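Local structure of pectate lyase/Amb allergen (Acidovorax citrulli, 4HWV) at residues A[343-348]-A[457-462]; A[229-234]-A[288-293]; A[369-372]-A[376-379]; A[428-433]-A[465-470]; A[382-387]-A[396-401]. The protein binds calcium and probably cleaves pectate by beta-elimination, as a right-handed parallel beta-helix enzyme of polysaccharide lyase family 1. All coordinates share one frame; numbering follows the deposited sequence.

Contact 1: A[343-348]-A[457-462]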
# COMPACT_ATOMS: atom_id res chain seq x y z
N TYR A 343 -9.95 14.81 -28.98
CA TYR A 343 -11.30 14.88 -29.58
C TYR A 343 -12.38 15.59 -28.77
O TYR A 343 -13.23 16.21 -29.37
CB TYR A 343 -11.78 13.51 -30.11
CG TYR A 343 -10.98 13.15 -31.35
CD1 TYR A 343 -11.18 13.82 -32.56
CD2 TYR A 343 -9.95 12.21 -31.29
CE1 TYR A 343 -10.41 13.55 -33.68
CE2 TYR A 343 -9.18 11.92 -32.41
CZ TYR A 343 -9.41 12.61 -33.59
OH TYR A 343 -8.65 12.35 -34.70
N GLY A 344 -12.35 15.50 -27.44
CA GLY A 344 -13.42 16.05 -26.63
C GLY A 344 -13.28 17.51 -26.24
O GLY A 344 -12.19 18.09 -26.30
N MET A 345 -14.40 18.11 -25.85
CA MET A 345 -14.44 19.44 -25.24
C MET A 345 -14.38 19.26 -23.74
O MET A 345 -15.35 18.85 -23.11
CB MET A 345 -15.71 20.18 -25.68
CG MET A 345 -15.76 20.31 -27.21
SD MET A 345 -17.41 20.60 -27.87
CE MET A 345 -17.54 22.27 -27.33
N VAL A 346 -13.21 19.51 -23.17
CA VAL A 346 -12.94 19.17 -21.77
C VAL A 346 -12.61 20.43 -20.97
O VAL A 346 -11.73 21.22 -21.34
CB VAL A 346 -11.80 18.15 -21.67
CG1 VAL A 346 -11.41 17.87 -20.22
CG2 VAL A 346 -12.21 16.86 -22.37
N HIS A 347 -13.36 20.62 -19.88
CA HIS A 347 -13.24 21.78 -19.02
C HIS A 347 -12.64 21.34 -17.70
O HIS A 347 -13.19 20.45 -17.05
CB HIS A 347 -14.66 22.36 -18.83
CG HIS A 347 -14.74 23.62 -18.04
ND1 HIS A 347 -15.92 24.02 -17.45
CD2 HIS A 347 -13.83 24.60 -17.77
CE1 HIS A 347 -15.75 25.19 -16.87
NE2 HIS A 347 -14.49 25.56 -17.03
N LEU A 348 -11.53 21.95 -17.30
CA LEU A 348 -10.93 21.65 -15.99
C LEU A 348 -10.89 22.96 -15.22
O LEU A 348 -10.21 23.90 -15.63
CB LEU A 348 -9.49 21.11 -16.11
CG LEU A 348 -9.36 19.84 -16.96
CD1 LEU A 348 -8.89 20.17 -18.37
CD2 LEU A 348 -8.46 18.81 -16.28
N SER A 457 -19.23 28.03 -20.53
CA SER A 457 -20.36 28.81 -20.00
C SER A 457 -21.54 28.87 -20.99
O SER A 457 -22.65 29.23 -20.60
CB SER A 457 -19.92 30.21 -19.59
OG SER A 457 -19.38 30.90 -20.70
N ASP A 458 -21.30 28.56 -22.26
CA ASP A 458 -22.42 28.46 -23.21
C ASP A 458 -23.29 27.24 -22.96
O ASP A 458 -24.43 27.17 -23.44
CB ASP A 458 -21.91 28.41 -24.65
CG ASP A 458 -21.43 29.76 -25.16
OD1 ASP A 458 -21.79 30.80 -24.57
OD2 ASP A 458 -20.72 29.77 -26.18
N PHE A 459 -22.77 26.26 -22.22
CA PHE A 459 -23.44 24.97 -22.07
C PHE A 459 -23.92 24.67 -20.66
O PHE A 459 -24.79 23.81 -20.45
CB PHE A 459 -22.52 23.87 -22.60
CG PHE A 459 -22.13 24.09 -24.02
CD1 PHE A 459 -23.03 23.82 -25.04
CD2 PHE A 459 -20.90 24.62 -24.35
CE1 PHE A 459 -22.70 24.07 -26.35
CE2 PHE A 459 -20.58 24.86 -25.67
CZ PHE A 459 -21.48 24.57 -26.65
N TYR A 460 -23.34 25.35 -19.68
CA TYR A 460 -23.77 25.23 -18.29
C TYR A 460 -23.25 26.44 -17.52
O TYR A 460 -22.26 27.05 -17.90
CB TYR A 460 -23.30 23.92 -17.64
CG TYR A 460 -21.84 23.56 -17.81
CD1 TYR A 460 -20.86 24.07 -16.96
CD2 TYR A 460 -21.46 22.68 -18.80
CE1 TYR A 460 -19.52 23.70 -17.11
CE2 TYR A 460 -20.16 22.30 -18.97
CZ TYR A 460 -19.19 22.81 -18.12
OH TYR A 460 -17.88 22.40 -18.27
N ASP A 461 -23.96 26.79 -16.45
CA ASP A 461 -23.54 27.89 -15.59
C ASP A 461 -22.58 27.37 -14.54
O ASP A 461 -22.75 26.28 -14.02
CB ASP A 461 -24.75 28.49 -14.88
CG ASP A 461 -25.70 29.18 -15.82
OD1 ASP A 461 -25.23 29.82 -16.78
OD2 ASP A 461 -26.91 29.11 -15.59
N TYR A 462 -21.58 28.17 -14.19
CA TYR A 462 -20.66 27.81 -13.11
C TYR A 462 -19.98 29.06 -12.59
O TYR A 462 -19.81 30.03 -13.33
CB TYR A 462 -19.62 26.78 -13.59
CG TYR A 462 -18.67 27.30 -14.65
CD1 TYR A 462 -19.07 27.36 -15.99
CD2 TYR A 462 -17.40 27.75 -14.32
CE1 TYR A 462 -18.22 27.84 -16.96
CE2 TYR A 462 -16.54 28.23 -15.30
CZ TYR A 462 -16.97 28.28 -16.62
OH TYR A 462 -16.15 28.73 -17.63
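His347 reaches from strand 345-348 into a pair of tyrosines on loop 457-462, and its side chain can be followed atom by atom. CB already touches the phenol of Tyr460, with Tyr460 OH 3.3 Å from His347 CB. Because chi1 is -176°, which sets CG trans to the backbone N, the imidazole extends outward toward the loop. His347 ND1 then meets Tyr460 OH at 2.7 Å, a hydrogen bond of 150° in which either group could be the donor. The hydroxyl comes at the ring edge, near the imidazole plane, and is also bonded to Thr325 OG1. Farther out, His347 CE1 sits 3.3 Å from Tyr462 CZ, above one face of the phenol and shifted toward its rim. This is an edge-to-face pair: the centroids of the His347 and Tyr462 rings are 4.7 Å apart and their planes lie at 66°. At the tip, NE2 bonds to Glu380 OE1, which Tyr462 OH also contacts by a hydrogen bond. Both ring nitrogens thus have polar partners, which should fix the rotation of the buried imidazole. A looser apolar touch, Met345 CE to Phe459 CE2 at 4.3 Å, flanks the site. The whole is an aromatic cluster by which the loop between helices 438-445 and 470-477 packs against a strand of the parallel beta-helix.

Contact 2: A[229-234]-A[288-293]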
# COMPACT_ATOMS: atom_id res chain seq x y z
N ILE A 229 -12.76 2.97 -13.30
CA ILE A 229 -14.00 3.20 -14.04
C ILE A 229 -13.65 3.45 -15.50
O ILE A 229 -12.75 4.26 -15.80
CB ILE A 229 -14.79 4.42 -13.50
CG1 ILE A 229 -15.10 4.28 -11.99
CG2 ILE A 229 -16.09 4.60 -14.30
CD1 ILE A 229 -15.74 5.53 -11.40
N SER A 230 -14.32 2.73 -16.40
CA SER A 230 -14.18 2.95 -17.84
C SER A 230 -15.49 3.49 -18.37
O SER A 230 -16.57 2.93 -18.07
CB SER A 230 -13.88 1.63 -18.56
OG SER A 230 -12.69 1.02 -18.07
N VAL A 231 -15.42 4.57 -19.15
CA VAL A 231 -16.60 5.20 -19.70
C VAL A 231 -16.48 5.23 -21.23
O VAL A 231 -16.05 6.22 -21.81
CB VAL A 231 -16.81 6.62 -19.14
CG1 VAL A 231 -18.21 7.12 -19.50
CG2 VAL A 231 -16.60 6.63 -17.62
N ALA A 232 -16.84 4.11 -21.87
CA ALA A 232 -16.74 4.00 -23.33
C ALA A 232 -18.11 4.00 -23.99
O ALA A 232 -18.22 4.28 -25.18
CB ALA A 232 -15.94 2.72 -23.72
N HIS A 233 -19.15 3.70 -23.22
CA HIS A 233 -20.50 3.51 -23.79
C HIS A 233 -21.57 4.03 -22.87
O HIS A 233 -22.64 3.46 -22.77
CB HIS A 233 -20.77 2.03 -24.13
CG HIS A 233 -19.82 1.48 -25.14
ND1 HIS A 233 -19.91 1.80 -26.48
CD2 HIS A 233 -18.73 0.68 -25.02
CE1 HIS A 233 -18.92 1.21 -27.14
NE2 HIS A 233 -18.20 0.52 -26.27
N ALA A 234 -21.27 5.15 -22.21
CA ALA A 234 -22.24 5.81 -21.34
C ALA A 234 -22.27 7.29 -21.59
O ALA A 234 -21.23 7.91 -21.80
CB ALA A 234 -21.93 5.56 -19.86
N ASN A 288 -19.70 10.27 -22.94
CA ASN A 288 -20.05 11.66 -23.21
C ASN A 288 -20.83 12.25 -22.05
O ASN A 288 -21.49 11.52 -21.31
CB ASN A 288 -20.87 11.75 -24.51
CG ASN A 288 -20.76 13.11 -25.17
OD1 ASN A 288 -19.88 13.91 -24.85
ND2 ASN A 288 -21.66 13.38 -26.11
N TYR A 289 -20.75 13.57 -21.91
CA TYR A 289 -21.45 14.28 -20.83
C TYR A 289 -21.09 13.72 -19.45
O TYR A 289 -21.96 13.29 -18.68
CB TYR A 289 -22.97 14.33 -21.07
CG TYR A 289 -23.36 15.01 -22.37
CD1 TYR A 289 -23.17 16.38 -22.55
CD2 TYR A 289 -23.94 14.30 -23.40
CE1 TYR A 289 -23.54 17.00 -23.72
CE2 TYR A 289 -24.30 14.92 -24.59
CZ TYR A 289 -24.09 16.28 -24.74
OH TYR A 289 -24.46 16.91 -25.90
N VAL A 290 -19.80 13.78 -19.14
CA VAL A 290 -19.28 13.23 -17.89
C VAL A 290 -18.75 14.37 -17.06
O VAL A 290 -18.02 15.22 -17.55
CB VAL A 290 -18.12 12.25 -18.19
CG1 VAL A 290 -17.58 11.63 -16.90
CG2 VAL A 290 -18.58 11.19 -19.20
N THR A 291 -19.11 14.38 -15.78
CA THR A 291 -18.51 15.32 -14.83
C THR A 291 -17.86 14.56 -13.68
O THR A 291 -18.51 13.69 -13.06
CB THR A 291 -19.56 16.30 -14.28
OG1 THR A 291 -19.99 17.13 -15.36
CG2 THR A 291 -18.97 17.17 -13.16
N LEU A 292 -16.60 14.90 -13.40
CA LEU A 292 -15.91 14.39 -12.22
C LEU A 292 -15.69 15.57 -11.28
O LEU A 292 -14.92 16.49 -11.61
CB LEU A 292 -14.56 13.76 -12.62
CG LEU A 292 -14.67 12.62 -13.62
CD1 LEU A 292 -14.49 13.11 -15.05
CD2 LEU A 292 -13.65 11.54 -13.30
N SER A 293 -16.38 15.57 -10.14
CA SER A 293 -16.37 16.72 -9.24
C SER A 293 -16.01 16.28 -7.82
O SER A 293 -16.44 15.22 -7.35
CB SER A 293 -17.75 17.39 -9.24
OG SER A 293 -18.78 16.45 -8.96
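Ala234 and Asn288 hold the close end of this contact through their backbones. Asn288 N donates to Ala234 O over 3.0 Å with an N-H...O angle of 145°. Here the chains come nearest, the CA atoms of Ala234 and Asn288 being 6.5 Å apart. The Asn288 side chain leads away from this bond, and its OD1 accepts from Lys323 N instead.

Just inside, Val231 and Val290 both direct their CB atoms toward the opposite segment, and the two isopropyl groups lie alongside one another, pointing opposite ways. One methyl from each does the touching, Val231 CG1 to Val290 CG2 at 4.1 Å. The Val231 torsion explains which branch is used: CG1 is trans to the backbone N at -167°, while CG2 turns back beside that nitrogen. All four residues are buried, and Leu185 and Val283 also pack against Val231.

The opposite side is looser. Ala232 and His233 turn away from segment 288-293 and are partly exposed, as is Tyr289, whose ring stacks with His236 rather than with segment 229-234. With two touching residue pairs, the segments bury 121 Å² between them.

Strand 229-231 runs beside strands 182-185 and 281-283, whereas the chain turns a corner at Tyr289 to enter strand 290-293 on another face. Buried and directed at each other between these two faces, the valines belong to the apolar interior of a parallel beta-helix. They lie near its calcium site, the Val231 side chain about 7 Å from that of the calcium ligand Asp282.

Contact 3: A[369-372]-A[376-379]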
# COMPACT_ATOMS: atom_id res chain seq x y z
N MET A 369 -1.71 18.54 -17.91
CA MET A 369 -2.73 18.52 -18.95
C MET A 369 -2.06 18.35 -20.30
O MET A 369 -1.06 19.02 -20.58
CB MET A 369 -3.46 19.86 -18.99
CG MET A 369 -4.09 20.27 -17.71
SD MET A 369 -4.83 21.89 -17.95
CE MET A 369 -5.00 22.31 -16.21
N THR A 370 -2.60 17.48 -21.14
CA THR A 370 -2.09 17.33 -22.50
C THR A 370 -3.18 17.64 -23.50
O THR A 370 -4.25 17.00 -23.49
CB THR A 370 -1.56 15.91 -22.75
OG1 THR A 370 -0.46 15.66 -21.87
CG2 THR A 370 -1.10 15.76 -24.20
N LEU A 371 -2.93 18.63 -24.35
CA LEU A 371 -3.77 18.85 -25.53
C LEU A 371 -3.39 17.81 -26.57
O LEU A 371 -2.38 17.96 -27.25
CB LEU A 371 -3.57 20.26 -26.10
CG LEU A 371 -4.28 20.55 -27.42
CD1 LEU A 371 -5.78 20.37 -27.30
CD2 LEU A 371 -3.94 21.97 -27.91
N GLY A 372 -4.17 16.74 -26.65
CA GLY A 372 -3.99 15.75 -27.68
C GLY A 372 -4.82 16.04 -28.91
O GLY A 372 -5.41 17.12 -29.07
N LYS A 376 -10.09 19.92 -27.10
CA LYS A 376 -10.46 21.31 -26.92
C LYS A 376 -10.54 21.56 -25.42
O LYS A 376 -11.55 21.27 -24.77
CB LYS A 376 -11.77 21.62 -27.66
CG LYS A 376 -11.64 21.39 -29.17
CD LYS A 376 -12.93 21.57 -29.93
CE LYS A 376 -12.74 21.06 -31.37
NZ LYS A 376 -12.44 19.59 -31.38
N VAL A 377 -9.43 22.03 -24.87
CA VAL A 377 -9.23 22.10 -23.43
C VAL A 377 -9.45 23.52 -22.93
O VAL A 377 -8.95 24.49 -23.52
CB VAL A 377 -7.81 21.61 -23.06
CG1 VAL A 377 -7.55 21.78 -21.58
CG2 VAL A 377 -7.62 20.16 -23.49
N HIS A 378 -10.22 23.64 -21.85
CA HIS A 378 -10.52 24.95 -21.27
C HIS A 378 -10.21 24.84 -19.77
O HIS A 378 -10.90 24.12 -19.05
CB HIS A 378 -12.00 25.28 -21.48
CG HIS A 378 -12.35 26.72 -21.26
ND1 HIS A 378 -12.37 27.63 -22.28
CD2 HIS A 378 -12.73 27.39 -20.14
CE1 HIS A 378 -12.72 28.82 -21.80
NE2 HIS A 378 -12.96 28.69 -20.51
N ALA A 379 -9.17 25.54 -19.32
CA ALA A 379 -8.67 25.38 -17.95
C ALA A 379 -8.79 26.70 -17.20
O ALA A 379 -8.24 27.70 -17.64
CB ALA A 379 -7.21 24.94 -17.97
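Strands 369-371 and 376-379 run at 145° to each other, with axes 7.9 Å apart at closest approach, and no hydrogen bond joins them. This is not the spacing or bonding of adjacent strands in a sheet. They are consecutive strands on different faces of the parallel beta-helix, linked by a short corner, and each bonds to other turns of the coil: 369-371 to 340-341 and 399-401, 376-379 to 345-356 and 423-427. The nearest CA atoms, those of Leu371 and Val377, are 6.7 Å apart.

Apolar side chains fill the angle between the faces, and every touching residue is buried. Near the corner, Leu371 CD1 lies 4.2 Å from Val377 CG2 and 4.3 Å from the backbone N of Lys376. The CB of Leu371 does not itself aim at the other strand; the branch beyond it brings CD1 closer. Phe424 packs on both Leu371 and Val377, continuing the core into strand 423-427. Where the strands diverge, a longer side chain spans the gap. Met369 has its CG trans to the carbonyl carbon (chi1 -56°) and runs extended from there, so that its SD and CE are each 3.9 Å from Ala379 CB.

Contact 4: A[428-433]-A[465-470]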
# COMPACT_ATOMS: atom_id res chain seq x y z
N GLY A 428 -6.19 32.10 -14.99
CA GLY A 428 -6.11 31.92 -13.56
C GLY A 428 -5.30 30.74 -13.05
O GLY A 428 -5.42 30.40 -11.88
N THR A 429 -4.44 30.15 -13.87
CA THR A 429 -3.61 29.05 -13.40
C THR A 429 -2.57 29.59 -12.42
O THR A 429 -1.90 30.59 -12.70
CB THR A 429 -2.85 28.39 -14.55
OG1 THR A 429 -3.79 27.94 -15.53
CG2 THR A 429 -2.05 27.19 -14.03
N VAL A 430 -2.41 28.90 -11.29
CA VAL A 430 -1.37 29.26 -10.33
C VAL A 430 -0.43 28.09 -10.15
O VAL A 430 -0.87 26.96 -9.95
CB VAL A 430 -1.99 29.67 -8.97
CG1 VAL A 430 -0.90 29.94 -7.92
CG2 VAL A 430 -2.84 30.91 -9.18
N LEU A 431 0.86 28.34 -10.30
CA LEU A 431 1.89 27.32 -10.11
C LEU A 431 2.82 27.81 -9.02
O LEU A 431 3.47 28.86 -9.16
CB LEU A 431 2.65 27.09 -11.41
CG LEU A 431 3.91 26.23 -11.34
CD1 LEU A 431 3.58 24.80 -10.85
CD2 LEU A 431 4.60 26.19 -12.70
N ASN A 432 2.87 27.07 -7.92
CA ASN A 432 3.76 27.39 -6.81
C ASN A 432 3.63 28.84 -6.37
O ASN A 432 4.61 29.55 -6.16
CB ASN A 432 5.21 27.01 -7.15
CG ASN A 432 5.37 25.51 -7.31
OD1 ASN A 432 4.58 24.76 -6.75
ND2 ASN A 432 6.36 25.07 -8.08
N GLY A 433 2.39 29.28 -6.25
CA GLY A 433 2.07 30.58 -5.70
C GLY A 433 2.08 31.75 -6.66
O GLY A 433 1.80 32.87 -6.25
N GLU A 465 -14.25 29.54 -8.16
CA GLU A 465 -13.62 29.92 -6.91
C GLU A 465 -12.28 30.55 -7.21
O GLU A 465 -11.62 30.22 -8.20
CB GLU A 465 -13.37 28.69 -6.05
CG GLU A 465 -14.66 28.12 -5.50
CD GLU A 465 -14.43 26.87 -4.68
OE1 GLU A 465 -14.13 26.98 -3.47
OE2 GLU A 465 -14.56 25.76 -5.24
N ASP A 466 -11.86 31.49 -6.39
CA ASP A 466 -10.50 32.04 -6.52
C ASP A 466 -9.49 31.01 -6.08
O ASP A 466 -9.81 30.12 -5.27
CB ASP A 466 -10.27 33.31 -5.71
CG ASP A 466 -8.90 33.93 -6.03
OD1 ASP A 466 -8.63 34.14 -7.23
OD2 ASP A 466 -8.08 34.12 -5.12
N THR A 467 -8.25 31.18 -6.50
CA THR A 467 -7.20 30.23 -6.20
C THR A 467 -6.53 30.44 -4.84
O THR A 467 -5.82 29.54 -4.34
CB THR A 467 -6.15 30.29 -7.32
OG1 THR A 467 -5.81 31.66 -7.56
CG2 THR A 467 -6.71 29.68 -8.62
N ALA A 468 -6.75 31.60 -4.22
CA ALA A 468 -6.02 31.95 -3.00
C ALA A 468 -6.05 30.88 -1.91
O ALA A 468 -5.01 30.52 -1.34
CB ALA A 468 -6.50 33.30 -2.45
N ASP A 469 -7.24 30.37 -1.61
CA ASP A 469 -7.37 29.38 -0.55
C ASP A 469 -7.80 28.02 -1.08
O ASP A 469 -8.19 27.15 -0.32
CB ASP A 469 -8.39 29.85 0.49
CG ASP A 469 -7.93 31.07 1.24
OD1 ASP A 469 -6.71 31.20 1.47
OD2 ASP A 469 -8.79 31.90 1.61
N LEU A 470 -7.71 27.84 -2.40
CA LEU A 470 -8.30 26.67 -3.02
C LEU A 470 -7.61 25.37 -2.61
O LEU A 470 -8.27 24.36 -2.39
CB LEU A 470 -8.32 26.83 -4.54
CG LEU A 470 -9.07 25.73 -5.29
CD1 LEU A 470 -10.58 25.80 -5.00
CD2 LEU A 470 -8.78 25.86 -6.77
O HOH W 1 -5.91 32.47 -10.10
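Van der Waals contact between Val430 and Thr467 is the heart of this surface pairing. Their side chains cross at a slant, and the Val430 CG2 methyl rests 3.5 Å from Thr467 OG1 and 3.8 Å from Thr467 CB. Thr467 CG2 lies 3.6 Å from Gly428 O.

No hydrogen bond links the segments directly; the polar link goes through water 1. This water donates to Gly428 O at 2.8 Å and is hydrogen-bonded to Thr467 OG1 at 2.7 Å. A chi1 of 49° sets OG1 between the backbone N and the carbonyl carbon, where it faces both the water and the valine methyl.

Bonds within segment 465-470 shape the loop. Leu470 N bonds to Thr467 O at 3.2 Å. Asp466 has two conformations, and the Asx turn in which its OD2 accepts from Ala468 N, made in one of them, is therefore doubtful. Charge pairing follows outside, Glu465 bridging to Arg473 and Arg477 of the next helix.

Strand 430-431 pairs in parallel with strand 376-387, and Thr467 also packs on Val383. The arrangement is thus a C-terminal loop lying against the outer surface of late coils of the beta-helix.

Contact 5: A[382-387]-A[396-401]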
# COMPACT_ATOMS: atom_id res chain seq x y z
N ASN A 382 -7.09 26.75 -11.77
CA ASN A 382 -6.48 25.55 -11.19
C ASN A 382 -5.23 25.97 -10.43
O ASN A 382 -4.49 26.85 -10.88
CB ASN A 382 -6.12 24.55 -12.28
CG ASN A 382 -7.35 24.02 -13.01
OD1 ASN A 382 -8.08 23.19 -12.48
ND2 ASN A 382 -7.58 24.52 -14.23
N VAL A 383 -4.99 25.31 -9.30
CA VAL A 383 -3.78 25.53 -8.51
C VAL A 383 -2.89 24.31 -8.60
O VAL A 383 -3.36 23.19 -8.47
CB VAL A 383 -4.13 25.78 -7.04
CG1 VAL A 383 -2.85 25.86 -6.19
CG2 VAL A 383 -4.97 27.03 -6.91
N VAL A 384 -1.60 24.56 -8.82
CA VAL A 384 -0.61 23.51 -8.90
C VAL A 384 0.49 23.76 -7.87
O VAL A 384 1.12 24.82 -7.86
CB VAL A 384 0.02 23.42 -10.33
CG1 VAL A 384 1.03 22.27 -10.42
CG2 VAL A 384 -1.07 23.31 -11.38
N SER A 385 0.70 22.78 -6.99
CA SER A 385 1.85 22.76 -6.10
C SER A 385 2.75 21.64 -6.57
O SER A 385 2.41 20.46 -6.43
CB SER A 385 1.42 22.46 -4.67
OG SER A 385 2.56 22.26 -3.85
N LEU A 386 3.89 22.00 -7.15
CA LEU A 386 4.76 21.03 -7.79
C LEU A 386 6.17 21.27 -7.27
O LEU A 386 6.83 22.23 -7.68
CB LEU A 386 4.67 21.16 -9.31
CG LEU A 386 5.45 20.12 -10.13
CD1 LEU A 386 5.14 18.72 -9.63
CD2 LEU A 386 5.09 20.25 -11.59
N ALA A 387 6.59 20.41 -6.35
CA ALA A 387 7.91 20.50 -5.74
C ALA A 387 8.96 19.83 -6.60
O ALA A 387 8.67 19.28 -7.66
CB ALA A 387 7.88 19.89 -4.34
N ALA A 396 5.68 24.86 -18.64
CA ALA A 396 5.86 23.76 -19.58
C ALA A 396 5.81 22.37 -18.95
O ALA A 396 5.65 21.39 -19.66
CB ALA A 396 7.15 23.94 -20.37
N ASP A 397 5.96 22.27 -17.62
CA ASP A 397 5.81 20.98 -16.95
C ASP A 397 4.35 20.62 -16.76
O ASP A 397 4.01 19.47 -16.47
CB ASP A 397 6.48 20.98 -15.57
CG ASP A 397 7.98 21.22 -15.63
OD1 ASP A 397 8.67 20.59 -16.47
OD2 ASP A 397 8.47 22.04 -14.84
N VAL A 398 3.48 21.62 -16.90
CA VAL A 398 2.08 21.50 -16.48
C VAL A 398 1.11 21.33 -17.65
O VAL A 398 0.04 20.74 -17.49
CB VAL A 398 1.68 22.69 -15.57
CG1 VAL A 398 0.22 22.61 -15.11
CG2 VAL A 398 2.61 22.74 -14.36
N ALA A 399 1.48 21.84 -18.82
CA ALA A 399 0.67 21.61 -20.01
C ALA A 399 1.57 21.36 -21.20
O ALA A 399 2.60 22.02 -21.35
CB ALA A 399 -0.25 22.79 -20.28
N ASN A 400 1.15 20.45 -22.06
CA ASN A 400 1.87 20.16 -23.31
C ASN A 400 0.87 19.77 -24.40
O ASN A 400 -0.33 19.75 -24.15
CB ASN A 400 2.98 19.12 -23.12
CG ASN A 400 2.46 17.76 -22.69
OD1 ASN A 400 1.29 17.60 -22.41
ND2 ASN A 400 3.35 16.80 -22.58
N ALA A 401 1.37 19.47 -25.59
CA ALA A 401 0.51 19.15 -26.73
C ALA A 401 1.05 17.96 -27.50
O ALA A 401 2.26 17.77 -27.58
CB ALA A 401 0.40 20.35 -27.65
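The carboxylate of Asp397 is the flat group among the touching residues, and it is not the part that meets Leu386. The aliphatic CB of Asp397 does so, 4.3 Å from Leu386 CD2. The carboxylate itself serves its own loop: OD2 forms a salt bridge with Arg391 NH1 and accepts a hydrogen bond from Arg394 N. OD1 is hydrogen-bonded too; with both oxygens engaged, the group is probably restrained in rotation and its charged form favoured.

Apart from this carboxylate the contact is purely apolar, without any hydrogen bond between the segments. Val384 and Val398 pass side by side, heading in opposing senses, and touch through Val384 CG2 and Val398 CG1 at 4.0 Å. Val398 CG1 is trans to its backbone N (chi1 179°), whereas Val384 offers the branch that lies beside its own nitrogen. The backbones remain well separated here, 8.3 Å between Val384 CA and Val398 CA. Strand 383-387 and strand 399-401, into which 396-398 leads, belong to different sheets of the parallel beta-helix; with Val384 and Val398 directed toward each other, the methyls meet between two of its faces. Leu438 of helix 438-445 packs on Val398 as well.

Leu386 completes the apolar set. Its CD2 is at 4.5 Å from Val398 CG2, at the limit of contact, and the same side chain packs on Trp365, whose NE1 donates to Asp397 O. On the strand side, Val384 and Leu386 both lie against Leu431 of strand 430-431.

Contact 2 comes first along the chain and closes before the others open. Contacts 3 and 5 then fall within the span that contact 1 bridges, while contacts 1 and 4 interleave, both using the loop between helices 438-445 and 470-477. Contacts 3 and 5 share strand 376-387, with centres 12 Å apart, and their strands 369-371 and 399-401 are neighbours, joined by Leu371 N to Asn400 O at 2.8 Å. Strand 376-387 lies between 345-356 of contact 1 and 430-431 of contact 4. Centres of contacts 2 and 4 are about 27 Å apart. Contacts 2, 3 and 5 thus join faces across the coil interior, whereas 1 and 4 fasten the C-terminal loop outside.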